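Local coordinates for annexin (PDB 4MDU), which binds acidic phospholipid membranes in a calcium-dependent manner, aggregates liposomes when calcium is present, and may help keep the schistosome tegument intact, at residues B[41-45]-B[62-66]; B[209-215]-B[247-252]; B[219-223]-B[255-260]; B[294-298]-B[315-319]; B[301-305]-B[342-346]. All blocks are in the same frame, centred on the assembly; numbering follows the deposited sequence.

Interaction 1: residues B[41-45]-B[62-66]; sequences DAERL and ILARR
Asp41 and Ile62 mark the closest backbone approach of the two segments, their CA atoms 7.1 Å apart, where helix 38-48 passes the end of helix 56-63 and a type I turn from Leu63 to Arg66 carries the chain onward. Leu45, Ile62, Leu63 and the CB of Arg44 make the apolar part of the contact. CD1 of Ile62 lies 3.8 Å from Leu45 CD2 and also touches Arg44 CB, while CD2 of Leu63 meets Leu45 CD1 at 3.9 Å. At the other margin Arg66 grips Asp41 side-on with two nitrogens. Its NE reaches Asp41 OD2 at 2.7 Å, and its NH2 reaches Asp41 OD1 at 2.9 Å on the syn side. Both oxygens stay near the guanidinium plane, yet the carboxylate is turned 40° against it, and NE therefore meets OD2 from above the carboxylate plane. The Arg66 chain bends at chi2 (-77°), and its guanidinium meets Asp41 coming from the opposite direction. OD1 is claimed a second time, by Arg44 NH1 at 3.1 Å from the next turn of the same helix. Two arginines thus share one buried carboxylate, which probably favours its ionised form. Ile74 of helix 68-82 touches both Asp41 and Leu45. The pairing of the first two helices, closed by a salt-bridge network at the turn, belongs to the helical bundle of an annexin repeat, here the predicted first one.

Interaction 2: residues B[209-215]-B[247-252]; sequences IINHELA and YQLYLT
Leu251 CD2 sits at the apolar centre, ringed by Ile210, His212 and Ala215. It is 3.9 Å from Ile210 CD1 and 3.8 Å from Ala215 CB, and it also lies over one face of the His212 imidazole in a CH-pi contact, 4.1 Å from the ring centroid and offset toward the rim. Ile210 sends its two branches to different places: CD1 goes to Leu251, whereas CG2 presses on the helix backbone at Tyr247 and touches Tyr247 CB at 3.6 Å. Ile209 CG2 packs on the same CB from further out. Moving outward, the amide of Gln248 closes the contact with a pair of bonds to a single residue. Its OE1 accepts from Asn211 N at 2.7 Å on a lone pair in the carbonyl plane, and its NE2 donates to Asn211 O at 3.0 Å. A bend at chi2 (65°) turns the Gln248 amide toward the loop that leads into helix 212-224, and the two bonds together fix its rotation. Asn211 O takes a further bond from Ala215 N, so two donors satisfy it. Asn211 also caps its own helix, its OD1 accepting from Leu214 N at 2.8 Å from above the amide plane. Outside the two segments, Tyr247 touches Ile193 and Leu198, which come earlier in the chain. The arrangement is a classical asparagine N-cap whose backbone is clamped by a glutamine of helix 246-260, and it starts the first helix of the predicted third annexin repeat.

Interaction 3: residues B[219-223]-B[255-260]; sequences AKDLY and IYFKMY
Tyr223 lies flat against Tyr260, and from CB to CE1 its atoms lie close to that ring. CB stands over the Tyr260 face in a CH-pi contact, 3.9 Å from the ring centroid. CG comes next, 3.5 Å from Tyr260 CE1. CD1 is the atom pressed most closely, 3.4 Å from Tyr260 CD1, while at the ring edge it also faces Tyr256 OH at 3.7 Å. Further on, CE1 still lies over Tyr260 CD1 and CZ fades to 4.0 Å from it. The two rings form an offset stack, centroids 4.1 Å apart and planes only 5° from parallel; with CG anti to the backbone N (chi1 -179°), the Tyr223 ring is set over Tyr260. Met259 CB backs the opposite face of Tyr260. One turn earlier, Ala219 CB packs against Ile255, Tyr256 and Met259, and Lys220 CG touches Met259 CE at 3.8 Å. Helices 212-224 and 246-260 cross here at -62°, the short axes 10.0 Å apart. Leu264 of helix 264-271 touches Leu222 and Tyr256, and Leu222 also reaches Ile237 and Val240 of helix 236-243.

Interaction 4: residues B[294-298]-B[315-319]; sequences IAEWL and LLITR
Arg319 NH1 is held by two groups beyond the segments, a salt bridge to Asp323 OD2 and a hydrogen bond to Tyr286 OH, while Ile294 of the facing helix covers the same side chain. Ile294 CD1 lies over one face of the guanidinium, 3.6 Å from Arg319 CD and 3.8 Å from Arg319 NE. A chain bent at chi2 (-63°) and again at chi3 folds the arginine across the isoleucine at about a right angle, so a buried charge is satisfied at its end and shielded by methyl groups along its stem. The remainder of the contact is apolar. Leu315 stands between Trp297 and Leu298: its CD1 meets Trp297 CB at 3.9 Å, and its CD2 comes to the edge of the indole, 4.0 Å from Trp297 CE3. The Leu298 and Leu315 side chains run alongside one another from opposite ends, which puts Leu298 CD2 3.6 Å from Leu315 CB. The same methyl continues to Leu316, where Leu298 CD2 and Leu316 CD1 are 3.5 Å apart. Glu133 of helix 128-136 touches both Trp297 and Leu315, so a helix of the predicted second repeat closes over this side. Ile327 of helix 324-335 packs on Ile294, Leu298 and Arg319 from another. The segment axes approach to 11.6 Å at 151°, roughly antiparallel, and interleaved leucines join helix 290-301 to helix 311-320, the first two helices of the predicted fourth annexin repeat.

Interaction 5: residues B[301-305]-B[342-346]; sequences SMAGL and AVKDD
Met302, Gly304, Leu305 and Asp346 belong to an annexin-type calcium site, in which, as in other annexins, the loop after helix 290-301 probably supplies backbone oxygens and an acidic residue at the end of helix 339-346 a carboxylate; this entry is the calcium-free form. Asp346 also serves the neighbouring site, to which Gly306 contributes. In this calcium-free form Asp346 contacts the loop directly. OD1 takes the backbone N-H of Gly304 on its syn lone pair at 2.5 Å; that length is unusually short and the bond is far from straight, so its exact value is doubtful. Gly304 has a positive phi (60°), a conformation that glycine adopts readily. The second oxygen, OD2, is 2.8 Å from a water. That water accepts from Ala303 N at 2.8 Å and from Leu305 N at 2.9 Å, bridging the amides on both sides of Gly304 to the acid. Asp346 CG is anti to the backbone N (chi1 -175°), which carries the carboxylate out from the helix end toward the loop. Beside it Met302 fills the inner part of the contact: CB and CG cross the carboxylate at a slant, with Met302 CB 3.7 Å from Asp346 CG, and the chain bends at chi3. Tyr331 of helix 324-335 touches both Met302 and Ala342. The thioether finishes against the helix wall, with Met302 SD 3.9 Å from Val343 CG2 and Met302 CE 3.9 Å from Ala342 CB.

The five contacts sample three of the four predicted annexin repeats. Interaction 1 comes first along the chain, at one end of the molecule; interactions 2 and 3 follow about 42 and 50 Å away between centres. Those two share helices 212-224 and 246-260, with centres 12 Å apart, and touch through Ala215 and Ile255, forming one continuous helix-helix seam. Interactions 4 and 5 lie in the predicted fourth repeat, also 12 Å apart, where helix 290-301 runs directly into the calcium loop. Interactions 1 and 4 are counterparts, joining the first two helices of their repeats with equal spacing in sequence. Thus the same helical scaffold recurs, and interaction 5 links it to calcium-dependent membrane binding.

Interaction 1: residues B[41-45]-B[62-66]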
# COMPACT_ATOMS: atom_id res chain seq x y z
N ASP B 41 -27.60 -12.29 -31.41
CA ASP B 41 -26.48 -12.70 -30.57
C ASP B 41 -26.89 -13.81 -29.63
O ASP B 41 -26.16 -14.78 -29.44
CB ASP B 41 -25.94 -11.50 -29.79
CG ASP B 41 -25.05 -10.63 -30.64
OD1 ASP B 41 -24.41 -11.19 -31.56
OD2 ASP B 41 -24.98 -9.42 -30.39
N ALA B 42 -28.07 -13.65 -29.02
CA ALA B 42 -28.66 -14.69 -28.18
C ALA B 42 -28.68 -16.03 -28.92
O ALA B 42 -28.22 -17.04 -28.38
CB ALA B 42 -30.08 -14.29 -27.74
N GLU B 43 -29.22 -16.03 -30.13
CA GLU B 43 -29.30 -17.24 -30.94
C GLU B 43 -27.92 -17.85 -31.09
O GLU B 43 -27.72 -19.03 -30.83
CB GLU B 43 -29.88 -16.96 -32.33
CG GLU B 43 -31.40 -16.93 -32.39
CD GLU B 43 -31.93 -16.99 -33.82
OE1 GLU B 43 -31.11 -17.10 -34.76
OE2 GLU B 43 -33.17 -16.95 -34.01
N ARG B 44 -26.97 -17.02 -31.52
CA ARG B 44 -25.61 -17.49 -31.75
C ARG B 44 -24.97 -18.08 -30.50
O ARG B 44 -24.32 -19.14 -30.56
CB ARG B 44 -24.73 -16.38 -32.34
CG ARG B 44 -25.13 -15.99 -33.75
CD ARG B 44 -24.10 -15.07 -34.40
NE ARG B 44 -24.66 -14.33 -35.52
CZ ARG B 44 -25.10 -13.07 -35.45
NH1 ARG B 44 -25.03 -12.41 -34.30
NH2 ARG B 44 -25.59 -12.47 -36.53
N LEU B 45 -25.14 -17.41 -29.37
CA LEU B 45 -24.64 -17.96 -28.11
C LEU B 45 -25.30 -19.31 -27.88
O LEU B 45 -24.63 -20.29 -27.55
CB LEU B 45 -24.90 -17.01 -26.95
CG LEU B 45 -24.05 -15.73 -26.98
CD1 LEU B 45 -24.52 -14.69 -25.97
CD2 LEU B 45 -22.57 -16.07 -26.80
N ILE B 62 -18.37 -12.77 -29.17
CA ILE B 62 -19.59 -11.99 -29.02
C ILE B 62 -19.50 -11.16 -27.74
O ILE B 62 -19.37 -9.93 -27.79
CB ILE B 62 -20.84 -12.91 -28.96
CG1 ILE B 62 -21.07 -13.60 -30.30
CG2 ILE B 62 -22.08 -12.12 -28.59
CD1 ILE B 62 -22.31 -14.49 -30.27
N LEU B 63 -19.53 -11.85 -26.60
CA LEU B 63 -19.62 -11.23 -25.29
C LEU B 63 -18.48 -10.26 -25.00
O LEU B 63 -18.71 -9.19 -24.43
CB LEU B 63 -19.70 -12.30 -24.20
CG LEU B 63 -20.97 -13.15 -24.25
CD1 LEU B 63 -20.89 -14.31 -23.26
CD2 LEU B 63 -22.21 -12.28 -23.97
N ALA B 64 -17.26 -10.62 -25.39
CA ALA B 64 -16.10 -9.74 -25.22
C ALA B 64 -15.97 -8.68 -26.34
O ALA B 64 -14.98 -7.93 -26.39
CB ALA B 64 -14.81 -10.56 -25.11
N ARG B 65 -16.95 -8.65 -27.24
CA ARG B 65 -17.03 -7.57 -28.24
C ARG B 65 -18.31 -6.73 -28.14
O ARG B 65 -18.69 -6.06 -29.10
CB ARG B 65 -16.88 -8.14 -29.65
CG ARG B 65 -15.50 -8.77 -29.95
CD ARG B 65 -14.34 -7.82 -29.60
NE ARG B 65 -14.51 -6.51 -30.21
CZ ARG B 65 -13.97 -5.39 -29.73
NH1 ARG B 65 -13.21 -5.41 -28.64
NH2 ARG B 65 -14.19 -4.23 -30.35
N ARG B 66 -18.97 -6.74 -26.99
CA ARG B 66 -20.19 -5.94 -26.77
C ARG B 66 -20.05 -5.09 -25.51
O ARG B 66 -19.34 -5.48 -24.58
CB ARG B 66 -21.42 -6.84 -26.64
CG ARG B 66 -21.65 -7.82 -27.80
CD ARG B 66 -22.26 -7.14 -29.05
NE ARG B 66 -22.60 -8.14 -30.07
CZ ARG B 66 -21.75 -8.56 -31.01
NH1 ARG B 66 -20.53 -8.03 -31.09
NH2 ARG B 66 -22.13 -9.50 -31.88

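Interaction 2: residues B[209-215]-B[247-252]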
# COMPACT_ATOMS: atom_id res chain seq x y z
N ILE B 209 -17.18 24.38 -19.77
CA ILE B 209 -17.61 23.45 -18.74
C ILE B 209 -16.83 23.59 -17.42
O ILE B 209 -17.15 22.94 -16.43
CB ILE B 209 -17.56 22.00 -19.29
CG1 ILE B 209 -18.88 21.30 -19.03
CG2 ILE B 209 -16.36 21.21 -18.77
CD1 ILE B 209 -20.03 22.03 -19.64
N ILE B 210 -15.82 24.46 -17.42
CA ILE B 210 -15.00 24.67 -16.23
C ILE B 210 -15.19 26.08 -15.65
O ILE B 210 -15.84 26.91 -16.27
CB ILE B 210 -13.52 24.42 -16.53
CG1 ILE B 210 -13.10 25.19 -17.78
CG2 ILE B 210 -13.27 22.90 -16.69
CD1 ILE B 210 -11.65 24.92 -18.24
N ASN B 211 -14.64 26.33 -14.47
CA ASN B 211 -14.84 27.61 -13.77
C ASN B 211 -13.50 28.16 -13.27
O ASN B 211 -12.97 27.70 -12.26
CB ASN B 211 -15.79 27.43 -12.58
CG ASN B 211 -16.11 28.75 -11.85
OD1 ASN B 211 -15.27 29.65 -11.76
ND2 ASN B 211 -17.33 28.85 -11.32
N HIS B 212 -12.99 29.17 -13.97
CA HIS B 212 -11.67 29.70 -13.68
C HIS B 212 -11.60 30.30 -12.28
O HIS B 212 -10.61 30.14 -11.56
CB HIS B 212 -11.27 30.71 -14.76
CG HIS B 212 -11.24 30.13 -16.14
ND1 HIS B 212 -10.08 29.71 -16.75
CD2 HIS B 212 -12.24 29.86 -17.02
CE1 HIS B 212 -10.36 29.22 -17.95
NE2 HIS B 212 -11.66 29.30 -18.14
N GLU B 213 -12.67 30.96 -11.89
CA GLU B 213 -12.73 31.63 -10.59
C GLU B 213 -12.75 30.60 -9.45
O GLU B 213 -12.09 30.77 -8.42
CB GLU B 213 -13.96 32.56 -10.56
CG GLU B 213 -14.19 33.27 -9.25
CD GLU B 213 -15.53 34.01 -9.23
OE1 GLU B 213 -16.11 34.24 -10.31
OE2 GLU B 213 -15.99 34.36 -8.12
N LEU B 214 -13.50 29.52 -9.64
CA LEU B 214 -13.51 28.43 -8.67
C LEU B 214 -12.14 27.75 -8.55
O LEU B 214 -11.69 27.42 -7.46
CB LEU B 214 -14.58 27.39 -9.05
CG LEU B 214 -14.57 26.09 -8.25
CD1 LEU B 214 -14.70 26.39 -6.75
CD2 LEU B 214 -15.69 25.18 -8.73
N ALA B 215 -11.48 27.55 -9.69
CA ALA B 215 -10.16 26.91 -9.70
C ALA B 215 -9.14 27.76 -8.94
O ALA B 215 -8.35 27.23 -8.15
CB ALA B 215 -9.69 26.68 -11.12
N TYR B 247 -12.60 17.75 -15.47
CA TYR B 247 -12.26 18.96 -16.23
C TYR B 247 -11.83 20.12 -15.33
O TYR B 247 -10.78 20.75 -15.56
CB TYR B 247 -13.41 19.34 -17.17
CG TYR B 247 -13.97 18.11 -17.85
CD1 TYR B 247 -13.32 17.54 -18.95
CD2 TYR B 247 -15.11 17.48 -17.37
CE1 TYR B 247 -13.81 16.40 -19.56
CE2 TYR B 247 -15.60 16.34 -17.98
CZ TYR B 247 -14.94 15.80 -19.07
OH TYR B 247 -15.42 14.66 -19.68
N GLN B 248 -12.62 20.38 -14.28
CA GLN B 248 -12.29 21.41 -13.29
C GLN B 248 -10.96 21.14 -12.57
O GLN B 248 -10.21 22.09 -12.30
CB GLN B 248 -13.42 21.52 -12.25
CG GLN B 248 -13.23 22.63 -11.22
CD GLN B 248 -13.25 24.02 -11.83
OE1 GLN B 248 -13.86 24.24 -12.88
NE2 GLN B 248 -12.56 24.95 -11.20
N LEU B 249 -10.68 19.87 -12.26
CA LEU B 249 -9.44 19.50 -11.56
C LEU B 249 -8.24 19.82 -12.42
O LEU B 249 -7.22 20.32 -11.95
CB LEU B 249 -9.41 18.01 -11.24
CG LEU B 249 -9.67 17.65 -9.80
CD1 LEU B 249 -9.53 16.16 -9.59
CD2 LEU B 249 -8.69 18.42 -8.93
N TYR B 250 -8.37 19.51 -13.70
CA TYR B 250 -7.31 19.81 -14.63
C TYR B 250 -7.01 21.31 -14.62
O TYR B 250 -5.88 21.73 -14.36
CB TYR B 250 -7.67 19.36 -16.03
CG TYR B 250 -6.57 19.67 -16.98
CD1 TYR B 250 -5.39 18.93 -16.97
CD2 TYR B 250 -6.66 20.72 -17.87
CE1 TYR B 250 -4.35 19.21 -17.83
CE2 TYR B 250 -5.63 21.01 -18.74
CZ TYR B 250 -4.47 20.25 -18.72
OH TYR B 250 -3.44 20.54 -19.58
N LEU B 251 -8.03 22.11 -14.89
CA LEU B 251 -7.86 23.56 -14.79
C LEU B 251 -7.21 23.94 -13.47
O LEU B 251 -6.29 24.76 -13.44
CB LEU B 251 -9.20 24.28 -14.93
CG LEU B 251 -9.12 25.80 -14.80
CD1 LEU B 251 -8.24 26.38 -15.91
CD2 LEU B 251 -10.52 26.42 -14.80
N THR B 252 -7.67 23.32 -12.38
CA THR B 252 -7.16 23.64 -11.05
C THR B 252 -5.69 23.31 -10.97
O THR B 252 -4.88 24.03 -10.36
CB THR B 252 -7.93 22.89 -9.93
OG1 THR B 252 -9.32 23.21 -10.02
CG2 THR B 252 -7.44 23.30 -8.57

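Interaction 3: residues B[219-223]-B[255-260]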
# COMPACT_ATOMS: atom_id res chain seq x y z
N ALA B 219 -7.35 26.60 -5.79
CA ALA B 219 -5.90 26.57 -5.78
C ALA B 219 -5.35 27.19 -4.49
O ALA B 219 -4.38 26.69 -3.92
CB ALA B 219 -5.33 27.28 -7.00
N LYS B 220 -5.99 28.26 -4.03
CA LYS B 220 -5.54 28.94 -2.82
C LYS B 220 -5.79 28.11 -1.57
O LYS B 220 -4.93 28.02 -0.69
CB LYS B 220 -6.16 30.33 -2.72
CG LYS B 220 -5.96 31.14 -4.00
CD LYS B 220 -6.45 32.57 -3.88
CE LYS B 220 -6.26 33.30 -5.20
NZ LYS B 220 -6.38 34.77 -5.05
N ASP B 221 -6.97 27.49 -1.47
CA ASP B 221 -7.25 26.61 -0.34
C ASP B 221 -6.29 25.43 -0.29
O ASP B 221 -5.87 24.99 0.78
CB ASP B 221 -8.69 26.12 -0.39
CG ASP B 221 -9.65 27.08 0.25
OD1 ASP B 221 -9.22 27.84 1.15
OD2 ASP B 221 -10.84 27.09 -0.14
N LEU B 222 -5.94 24.92 -1.47
CA LEU B 222 -5.04 23.80 -1.54
C LEU B 222 -3.67 24.17 -1.00
O LEU B 222 -3.05 23.39 -0.28
CB LEU B 222 -4.94 23.30 -2.98
CG LEU B 222 -6.14 22.47 -3.45
CD1 LEU B 222 -6.18 22.35 -4.97
CD2 LEU B 222 -6.10 21.09 -2.79
N TYR B 223 -3.22 25.38 -1.33
CA TYR B 223 -1.91 25.85 -0.91
C TYR B 223 -1.86 26.11 0.59
O TYR B 223 -0.86 25.79 1.25
CB TYR B 223 -1.52 27.12 -1.67
CG TYR B 223 -0.15 27.66 -1.32
CD1 TYR B 223 1.00 27.13 -1.90
CD2 TYR B 223 -0.00 28.70 -0.42
CE1 TYR B 223 2.25 27.62 -1.59
CE2 TYR B 223 1.24 29.20 -0.10
CZ TYR B 223 2.37 28.66 -0.69
OH TYR B 223 3.61 29.15 -0.36
N ILE B 255 -3.72 26.09 -12.97
CA ILE B 255 -3.71 27.35 -12.25
C ILE B 255 -2.86 27.25 -11.00
O ILE B 255 -2.13 28.19 -10.64
CB ILE B 255 -5.15 27.77 -11.89
CG1 ILE B 255 -5.83 28.35 -13.12
CG2 ILE B 255 -5.15 28.81 -10.78
CD1 ILE B 255 -7.30 28.60 -12.94
N TYR B 256 -2.92 26.10 -10.35
CA TYR B 256 -2.12 25.91 -9.15
C TYR B 256 -0.63 26.08 -9.49
O TYR B 256 0.11 26.70 -8.74
CB TYR B 256 -2.39 24.55 -8.50
CG TYR B 256 -1.67 24.39 -7.19
CD1 TYR B 256 -2.25 24.80 -6.00
CD2 TYR B 256 -0.39 23.85 -7.14
CE1 TYR B 256 -1.58 24.65 -4.79
CE2 TYR B 256 0.29 23.70 -5.94
CZ TYR B 256 -0.31 24.10 -4.77
OH TYR B 256 0.37 23.95 -3.58
N PHE B 257 -0.21 25.53 -10.62
CA PHE B 257 1.20 25.58 -10.97
C PHE B 257 1.68 26.97 -11.37
O PHE B 257 2.77 27.39 -10.99
CB PHE B 257 1.56 24.56 -12.05
CG PHE B 257 2.99 24.66 -12.51
CD1 PHE B 257 4.02 24.15 -11.74
CD2 PHE B 257 3.31 25.31 -13.70
CE1 PHE B 257 5.34 24.26 -12.14
CE2 PHE B 257 4.62 25.42 -14.11
CZ PHE B 257 5.64 24.89 -13.33
N LYS B 258 0.86 27.70 -12.13
CA LYS B 258 1.24 29.05 -12.52
C LYS B 258 1.44 29.93 -11.28
O LYS B 258 2.35 30.76 -11.24
CB LYS B 258 0.21 29.65 -13.47
CG LYS B 258 -0.02 28.81 -14.71
CD LYS B 258 -0.85 29.57 -15.75
CE LYS B 258 -1.02 28.77 -17.04
NZ LYS B 258 -1.71 29.56 -18.11
N MET B 259 0.60 29.73 -10.27
CA MET B 259 0.67 30.52 -9.05
C MET B 259 1.82 30.15 -8.11
O MET B 259 2.46 31.02 -7.54
CB MET B 259 -0.66 30.43 -8.28
CG MET B 259 -1.83 31.09 -8.98
SD MET B 259 -3.41 30.65 -8.24
CE MET B 259 -3.18 31.22 -6.56
N TYR B 260 2.09 28.86 -7.93
CA TYR B 260 3.04 28.47 -6.89
C TYR B 260 4.32 27.81 -7.39
O TYR B 260 5.22 27.52 -6.59
CB TYR B 260 2.34 27.61 -5.84
CG TYR B 260 1.08 28.26 -5.31
CD1 TYR B 260 1.14 29.37 -4.48
CD2 TYR B 260 -0.17 27.77 -5.65
CE1 TYR B 260 0.01 29.97 -4.00
CE2 TYR B 260 -1.32 28.37 -5.17
CZ TYR B 260 -1.22 29.47 -4.34
OH TYR B 260 -2.36 30.07 -3.86

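Interaction 4: residues B[294-298]-B[315-319]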
# COMPACT_ATOMS: atom_id res chain seq x y z
N ILE B 294 -3.96 4.38 -15.33
CA ILE B 294 -4.57 3.07 -15.45
C ILE B 294 -3.59 2.07 -16.12
O ILE B 294 -3.65 0.87 -15.87
CB ILE B 294 -5.94 3.13 -16.14
CG1 ILE B 294 -6.84 4.13 -15.41
CG2 ILE B 294 -6.62 1.76 -16.13
CD1 ILE B 294 -8.20 4.28 -16.02
N ALA B 295 -2.67 2.57 -16.93
CA ALA B 295 -1.66 1.67 -17.52
C ALA B 295 -0.83 1.10 -16.40
O ALA B 295 -0.52 -0.09 -16.41
CB ALA B 295 -0.77 2.40 -18.55
N GLU B 296 -0.50 1.93 -15.42
CA GLU B 296 0.26 1.47 -14.25
C GLU B 296 -0.57 0.53 -13.39
O GLU B 296 -0.05 -0.45 -12.86
CB GLU B 296 0.74 2.65 -13.41
CG GLU B 296 1.62 3.60 -14.18
CD GLU B 296 1.86 4.89 -13.43
OE1 GLU B 296 1.64 4.91 -12.20
OE2 GLU B 296 2.25 5.89 -14.08
N TRP B 297 -1.85 0.83 -13.23
CA TRP B 297 -2.72 -0.08 -12.50
C TRP B 297 -2.73 -1.45 -13.15
O TRP B 297 -2.64 -2.48 -12.48
CB TRP B 297 -4.15 0.47 -12.45
CG TRP B 297 -4.37 1.59 -11.50
CD1 TRP B 297 -3.45 2.16 -10.66
CD2 TRP B 297 -5.61 2.28 -11.26
NE1 TRP B 297 -4.04 3.18 -9.94
CE2 TRP B 297 -5.36 3.26 -10.27
CE3 TRP B 297 -6.90 2.15 -11.79
CZ2 TRP B 297 -6.36 4.11 -9.80
CZ3 TRP B 297 -7.91 2.99 -11.31
CH2 TRP B 297 -7.62 3.97 -10.32
N LEU B 298 -2.90 -1.47 -14.47
CA LEU B 298 -2.89 -2.72 -15.20
C LEU B 298 -1.55 -3.46 -15.00
O LEU B 298 -1.53 -4.65 -14.70
CB LEU B 298 -3.18 -2.45 -16.68
CG LEU B 298 -4.66 -2.16 -16.97
CD1 LEU B 298 -4.85 -1.50 -18.32
CD2 LEU B 298 -5.46 -3.45 -16.88
N LEU B 315 -10.42 -4.21 -14.72
CA LEU B 315 -9.97 -3.03 -15.43
C LEU B 315 -10.22 -3.11 -16.93
O LEU B 315 -10.77 -2.18 -17.53
CB LEU B 315 -8.50 -2.75 -15.13
CG LEU B 315 -8.32 -2.25 -13.69
CD1 LEU B 315 -6.87 -2.24 -13.32
CD2 LEU B 315 -8.98 -0.84 -13.48
N LEU B 316 -9.84 -4.24 -17.53
CA LEU B 316 -10.06 -4.46 -18.96
C LEU B 316 -11.54 -4.39 -19.35
O LEU B 316 -11.92 -3.69 -20.29
CB LEU B 316 -9.48 -5.82 -19.35
CG LEU B 316 -8.08 -5.79 -19.99
CD1 LEU B 316 -7.35 -4.48 -19.70
CD2 LEU B 316 -7.26 -7.01 -19.59
N ILE B 317 -12.37 -5.13 -18.64
CA ILE B 317 -13.81 -5.13 -18.88
C ILE B 317 -14.37 -3.70 -18.82
O ILE B 317 -15.05 -3.25 -19.75
CB ILE B 317 -14.54 -6.02 -17.84
CG1 ILE B 317 -14.11 -7.49 -18.05
CG2 ILE B 317 -16.06 -5.85 -17.91
CD1 ILE B 317 -14.54 -8.42 -16.96
N THR B 318 -14.04 -2.98 -17.76
CA THR B 318 -14.61 -1.66 -17.55
C THR B 318 -14.04 -0.61 -18.51
O THR B 318 -14.79 0.17 -19.11
CB THR B 318 -14.50 -1.18 -16.07
OG1 THR B 318 -13.14 -1.32 -15.62
CG2 THR B 318 -15.39 -2.01 -15.18
N ARG B 319 -12.72 -0.59 -18.67
CA ARG B 319 -12.09 0.46 -19.49
C ARG B 319 -12.38 0.27 -20.97
O ARG B 319 -12.27 1.20 -21.77
CB ARG B 319 -10.60 0.51 -19.25
CG ARG B 319 -10.28 1.08 -17.89
CD ARG B 319 -10.79 2.52 -17.87
NE ARG B 319 -11.64 2.71 -16.73
CZ ARG B 319 -12.20 3.86 -16.37
NH1 ARG B 319 -12.02 4.98 -17.07
NH2 ARG B 319 -12.94 3.86 -15.29

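Interaction 5: residues B[301-305]-B[342-346]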
# COMPACT_ATOMS: atom_id res chain seq x y z
N SER B 301 -1.31 -5.04 -11.76
CA SER B 301 -2.30 -6.10 -11.59
C SER B 301 -1.79 -7.40 -12.19
O SER B 301 -2.36 -8.46 -11.94
CB SER B 301 -3.61 -5.71 -12.27
OG SER B 301 -3.54 -6.00 -13.66
N MET B 302 -0.74 -7.33 -13.00
CA MET B 302 -0.21 -8.53 -13.63
C MET B 302 0.94 -9.08 -12.81
O MET B 302 2.09 -8.67 -12.96
CB MET B 302 0.19 -8.26 -15.08
CG MET B 302 -0.99 -8.22 -16.02
SD MET B 302 -0.61 -7.68 -17.69
CE MET B 302 -0.16 -5.97 -17.41
N ALA B 303 0.61 -10.00 -11.91
CA ALA B 303 1.61 -10.59 -11.02
C ALA B 303 1.52 -12.11 -11.06
O ALA B 303 1.87 -12.79 -10.11
CB ALA B 303 1.43 -10.06 -9.59
N GLY B 304 1.03 -12.63 -12.18
CA GLY B 304 0.85 -14.06 -12.36
C GLY B 304 -0.07 -14.71 -11.34
O GLY B 304 0.16 -15.85 -10.93
N LEU B 305 -1.13 -14.02 -10.95
CA LEU B 305 -2.06 -14.60 -9.98
C LEU B 305 -3.26 -15.25 -10.66
O LEU B 305 -4.03 -15.96 -10.03
CB LEU B 305 -2.54 -13.54 -8.99
CG LEU B 305 -1.42 -12.68 -8.41
CD1 LEU B 305 -1.97 -11.37 -7.83
CD2 LEU B 305 -0.62 -13.46 -7.38
N ALA B 342 1.78 -8.07 -22.67
CA ALA B 342 1.96 -8.25 -21.23
C ALA B 342 0.85 -9.16 -20.71
O ALA B 342 1.07 -10.03 -19.87
CB ALA B 342 1.94 -6.93 -20.50
N VAL B 343 -0.34 -8.98 -21.27
CA VAL B 343 -1.51 -9.72 -20.82
C VAL B 343 -1.38 -11.18 -21.22
O VAL B 343 -1.68 -12.09 -20.44
CB VAL B 343 -2.83 -9.09 -21.36
CG1 VAL B 343 -4.01 -10.05 -21.14
CG2 VAL B 343 -3.08 -7.74 -20.68
N LYS B 344 -0.92 -11.40 -22.44
CA LYS B 344 -0.66 -12.75 -22.95
C LYS B 344 0.39 -13.45 -22.11
O LYS B 344 0.29 -14.66 -21.85
CB LYS B 344 -0.23 -12.72 -24.41
CG LYS B 344 -1.35 -12.38 -25.38
CD LYS B 344 -0.82 -12.30 -26.80
CE LYS B 344 -1.91 -12.05 -27.82
NZ LYS B 344 -1.33 -12.09 -29.21
N ASP B 345 1.38 -12.70 -21.65
CA ASP B 345 2.42 -13.31 -20.82
C ASP B 345 1.97 -13.66 -19.41
O ASP B 345 2.52 -14.56 -18.80
CB ASP B 345 3.67 -12.45 -20.78
CG ASP B 345 4.39 -12.42 -22.12
OD1 ASP B 345 4.01 -13.21 -23.01
OD2 ASP B 345 5.34 -11.63 -22.28
N ASP B 346 0.95 -12.97 -18.90
CA ASP B 346 0.54 -13.15 -17.51
C ASP B 346 -0.63 -14.12 -17.37
O ASP B 346 -0.91 -14.60 -16.28
CB ASP B 346 0.16 -11.80 -16.88
CG ASP B 346 -0.16 -11.92 -15.40
OD1 ASP B 346 0.79 -12.06 -14.61
OD2 ASP B 346 -1.36 -11.89 -15.01
O HOH W 1 -1.75 -11.56 -12.25